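Local coordinates for XRE-family like protein (Pseudomonas syringae pv. tomato, PDB 3F6W) that probably binds DNA through a helix-turn-helix domain of the xenobiotic response element (XRE) family of transcriptional regulators, at residues A[55-58]-A[59-62]; A[10-13]-A[14-18]. All coordinates share one frame; numbering follows the deposited sequence. Where two conformers were deposited one is given.

Contact 2 comes first along the chain, two turns in the middle of helix 3-26, and contact 1 follows as the N-cap and opening turns of helix 56-66. Their centres are about 14 Å apart, on opposite sides of the centre of this small all-helical chain. They nevertheless touch: CE1 of F59 in contact 1 packs 3.8 Å from CD1 of L15 in contact 2. Helix 70-78 bears on both, since L73 meets F59 as well as L15 and L18. The two local contacts thus belong to helices that share the hydrophobic core of a helix-turn-helix domain that probably binds DNA, and contact 2 also reaches the second subunit, which contact 1 does not touch.

Contact 1: A[55-58]-A[59-62]; sequences DVIE and FMDF
Successive i to i+4 bonds wind 55-58 into 59-62: the amides of F59, M60, D61 and F62 reach the carbonyls of D55, V56, I57 and E58, the shortest being F62 N to E58 O at 2.8 Å. Across the first turn D55 and E58 form a capping box. D55, at the N-cap, accepts from the backbone of E58 (D55 OD1 to E58 N 2.8 Å), and E58 returns the bond through its carboxylate (E58 OE1 to D55 N 3.0 Å). Both donors stand above the carboxylate planes they meet, by 35° and 36°. Aspartate suits this place because its short side chain can fold back onto an amide of the first turn; glutamate, three residues on, is long enough to reach the N-cap nitrogen. On the outer surface the side chains of I57 and the selenomethionine M60 lie at a slant, and CD1 of I57 touches CE of M60 at 3.7 Å. The bend at the end of the M60 chain, chi3 -67°, turns the methyl toward I57. F59 and F62, both buried, instead offer large apolar rings to neighbouring helices, CG anti to the backbone N in each. E58 OE2 forms a salt bridge with R52. The F59 ring packs against helix 3-26 at L15 and L19 and helix 70-78 at P70, L73 and L74, while F62 touches L19 and, on helix 41-48, T47 and E48.

Contact 2: A[10-13]-A[14-18]; sequences ARYQ and ALLDL
Y12 and L16, one helical turn apart, carry the side-chain contact: CD1 of L16 lies 3.7 Å from CE2 of the tyrosine ring, and CG of L16 comes almost as near, 3.8 Å from that same ring carbon. The two side chains run at a slant to each other, and the leucine branch meets the ring chiefly at CE2. CG of Y12 is anti to the backbone N (chi1 -174°), which lets the ring swing toward the following turn although its CB starts off away from it. Q13 adds a looser and less certain touch: in one of its two conformers OE1 comes within 4.1 Å of L16 CD1. Beneath these groups the backbone keeps regular helical bonds, from A14 N to A10 O at 2.9 Å through D17 N to Q13 O, also 2.9 Å.

What positions the first shell lies in other parts of the fold. The hydroxyl of Y12 is hydrogen-bonded to the backbone N of L54, and its ring forms a cation-pi interaction with R53; an aromatic with a polar tip suits this partly exposed place. L16 also packs on A50. D17 OD2 accepts from the backbone N of N2 of the second subunit, A10 packs on its counterpart A10 there, and D17 OD1 is hydrogen-bonded to a buffer molecule probably from the crystallisation liquor. On another flank A14 and L18 touch L77, and L15 and L18 touch L73; the small side chain of A14 is consistent with close packing against L77, and the leucines supply apolar bulk. Helix 3-26 thus sets an apolar flank against helix 70-78 within an all-helical, XRE-type helix-turn-helix domain.

Contact 1: A[55-58]-A[59-62]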
# COMPACT_ATOMS: atom_id res chain seq x y z
N ASP A 55 -10.04 15.03 -3.22
CA ASP A 55 -10.65 14.48 -4.42
C ASP A 55 -9.81 14.86 -5.64
O ASP A 55 -8.86 15.65 -5.55
CB ASP A 55 -12.14 14.86 -4.56
CG ASP A 55 -12.36 16.34 -4.84
OD1 ASP A 55 -11.77 16.87 -5.79
OD2 ASP A 55 -13.16 16.97 -4.12
N VAL A 56 -10.11 14.26 -6.79
CA VAL A 56 -9.23 14.45 -7.94
C VAL A 56 -9.28 15.90 -8.42
O VAL A 56 -8.29 16.44 -8.94
CB VAL A 56 -9.53 13.45 -9.08
CG1 VAL A 56 -10.87 13.75 -9.72
CG2 VAL A 56 -8.40 13.48 -10.11
N ILE A 57 -10.42 16.56 -8.23
CA ILE A 57 -10.53 17.97 -8.61
C ILE A 57 -9.62 18.84 -7.75
O ILE A 57 -8.83 19.63 -8.27
CB ILE A 57 -11.98 18.49 -8.52
CG1 ILE A 57 -12.91 17.64 -9.39
CG2 ILE A 57 -12.03 19.98 -8.90
CD1 ILE A 57 -12.47 17.54 -10.81
N GLU A 58 -9.72 18.69 -6.43
CA GLU A 58 -8.84 19.43 -5.52
C GLU A 58 -7.38 19.11 -5.81
O GLU A 58 -6.53 20.01 -5.79
CB GLU A 58 -9.18 19.10 -4.07
CG GLU A 58 -10.63 19.40 -3.73
CD GLU A 58 -11.09 18.79 -2.43
OE1 GLU A 58 -10.53 17.75 -2.00
OE2 GLU A 58 -12.02 19.38 -1.83
N PHE A 59 -7.11 17.84 -6.10
CA PHE A 59 -5.76 17.38 -6.41
C PHE A 59 -5.18 18.12 -7.62
O PHE A 59 -4.04 18.60 -7.58
CB PHE A 59 -5.75 15.86 -6.66
CG PHE A 59 -4.44 15.34 -7.21
CD1 PHE A 59 -3.37 15.12 -6.36
CD2 PHE A 59 -4.29 15.08 -8.57
CE1 PHE A 59 -2.16 14.64 -6.87
CE2 PHE A 59 -3.09 14.60 -9.08
CZ PHE A 59 -2.03 14.38 -8.24
N MSE A 60 -5.95 18.19 -8.71
CA MSE A 60 -5.46 18.93 -9.86
C MSE A 60 -5.08 20.35 -9.46
O MSE A 60 -4.01 20.83 -9.82
CB MSE A 60 -6.48 18.92 -11.01
CG MSE A 60 -6.66 17.54 -11.66
SE MSE A 60 -7.62 17.65 -13.37
CE MSE A 60 -9.36 18.21 -12.68
N ASP A 61 -5.94 21.02 -8.68
CA ASP A 61 -5.70 22.43 -8.35
C ASP A 61 -4.50 22.59 -7.42
O ASP A 61 -3.72 23.55 -7.51
CB ASP A 61 -6.94 23.06 -7.67
CG ASP A 61 -8.16 23.14 -8.61
OD1 ASP A 61 -8.03 22.89 -9.83
OD2 ASP A 61 -9.26 23.45 -8.10
N PHE A 62 -4.37 21.63 -6.50
CA PHE A 62 -3.27 21.60 -5.53
C PHE A 62 -1.95 21.53 -6.30
O PHE A 62 -1.03 22.32 -6.06
CB PHE A 62 -3.46 20.36 -4.65
CG PHE A 62 -2.67 20.36 -3.36
CD1 PHE A 62 -3.27 20.66 -2.15
CD2 PHE A 62 -1.33 19.97 -3.35
CE1 PHE A 62 -2.55 20.62 -0.96
CE2 PHE A 62 -0.60 19.93 -2.17
CZ PHE A 62 -1.21 20.26 -0.97

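Contact 2: A[10-13]-A[14-18]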
# COMPACT_ATOMS: atom_id res chain seq x y z
N ALA A 10 -2.31 2.87 1.40
CA ALA A 10 -0.89 3.09 1.17
C ALA A 10 -0.64 3.94 -0.08
O ALA A 10 0.27 4.76 -0.11
CB ALA A 10 -0.15 1.76 1.04
N ARG A 11 -1.43 3.71 -1.12
CA ARG A 11 -1.22 4.46 -2.34
C ARG A 11 -1.58 5.91 -2.10
O ARG A 11 -0.92 6.82 -2.61
CB ARG A 11 -2.09 3.88 -3.45
CG ARG A 11 -1.54 2.57 -3.98
CD ARG A 11 -2.65 1.76 -4.64
NE ARG A 11 -3.14 2.37 -5.86
CZ ARG A 11 -4.40 2.26 -6.30
NH1 ARG A 11 -5.30 1.57 -5.58
NH2 ARG A 11 -4.75 2.84 -7.43
N TYR A 12 -2.63 6.12 -1.31
CA TYR A 12 -3.04 7.48 -0.97
C TYR A 12 -1.95 8.15 -0.13
O TYR A 12 -1.59 9.30 -0.36
CB TYR A 12 -4.38 7.46 -0.23
CG TYR A 12 -4.90 8.87 0.02
CD1 TYR A 12 -5.63 9.53 -0.95
CD2 TYR A 12 -4.63 9.53 1.21
CE1 TYR A 12 -6.09 10.83 -0.74
CE2 TYR A 12 -5.09 10.83 1.43
CZ TYR A 12 -5.83 11.46 0.45
OH TYR A 12 -6.27 12.74 0.66
N GLN A 13 -1.37 7.41 0.82
CA GLN A 13 -0.34 8.01 1.65
C GLN A 13 0.91 8.33 0.83
O GLN A 13 1.55 9.37 1.06
CB GLN A 13 -0.01 7.12 2.86
CG GLN A 13 -1.14 7.07 3.88
CD GLN A 13 -1.24 8.33 4.72
OE1 GLN A 13 -2.33 8.87 4.93
NE2 GLN A 13 -0.10 8.81 5.20
N ALA A 14 1.23 7.47 -0.13
CA ALA A 14 2.36 7.69 -1.02
C ALA A 14 2.13 8.94 -1.87
O ALA A 14 3.03 9.75 -2.06
CB ALA A 14 2.61 6.45 -1.92
N LEU A 15 0.90 9.11 -2.36
CA LEU A 15 0.56 10.34 -3.06
C LEU A 15 0.77 11.58 -2.18
O LEU A 15 1.33 12.58 -2.63
CB LEU A 15 -0.87 10.29 -3.60
CG LEU A 15 -1.26 11.47 -4.49
CD1 LEU A 15 -0.29 11.57 -5.66
CD2 LEU A 15 -2.69 11.31 -4.98
N LEU A 16 0.33 11.52 -0.92
CA LEU A 16 0.59 12.66 -0.02
C LEU A 16 2.10 12.91 0.16
O LEU A 16 2.55 14.06 0.21
CB LEU A 16 -0.07 12.46 1.34
CG LEU A 16 -1.61 12.45 1.40
CD1 LEU A 16 -2.05 12.36 2.86
CD2 LEU A 16 -2.20 13.69 0.70
N ASP A 17 2.86 11.83 0.29
CA ASP A 17 4.33 11.91 0.41
C ASP A 17 4.89 12.65 -0.80
O ASP A 17 5.69 13.59 -0.65
CB ASP A 17 4.88 10.47 0.50
CG ASP A 17 6.35 10.40 0.94
OD1 ASP A 17 6.91 11.42 1.39
OD2 ASP A 17 6.94 9.28 0.84
N LEU A 18 4.47 12.25 -1.99
CA LEU A 18 4.92 12.92 -3.22
C LEU A 18 4.52 14.37 -3.27
O LEU A 18 5.28 15.21 -3.76
CB LEU A 18 4.43 12.19 -4.47
CG LEU A 18 5.01 10.78 -4.65
CD1 LEU A 18 4.23 10.00 -5.70
CD2 LEU A 18 6.51 10.85 -5.00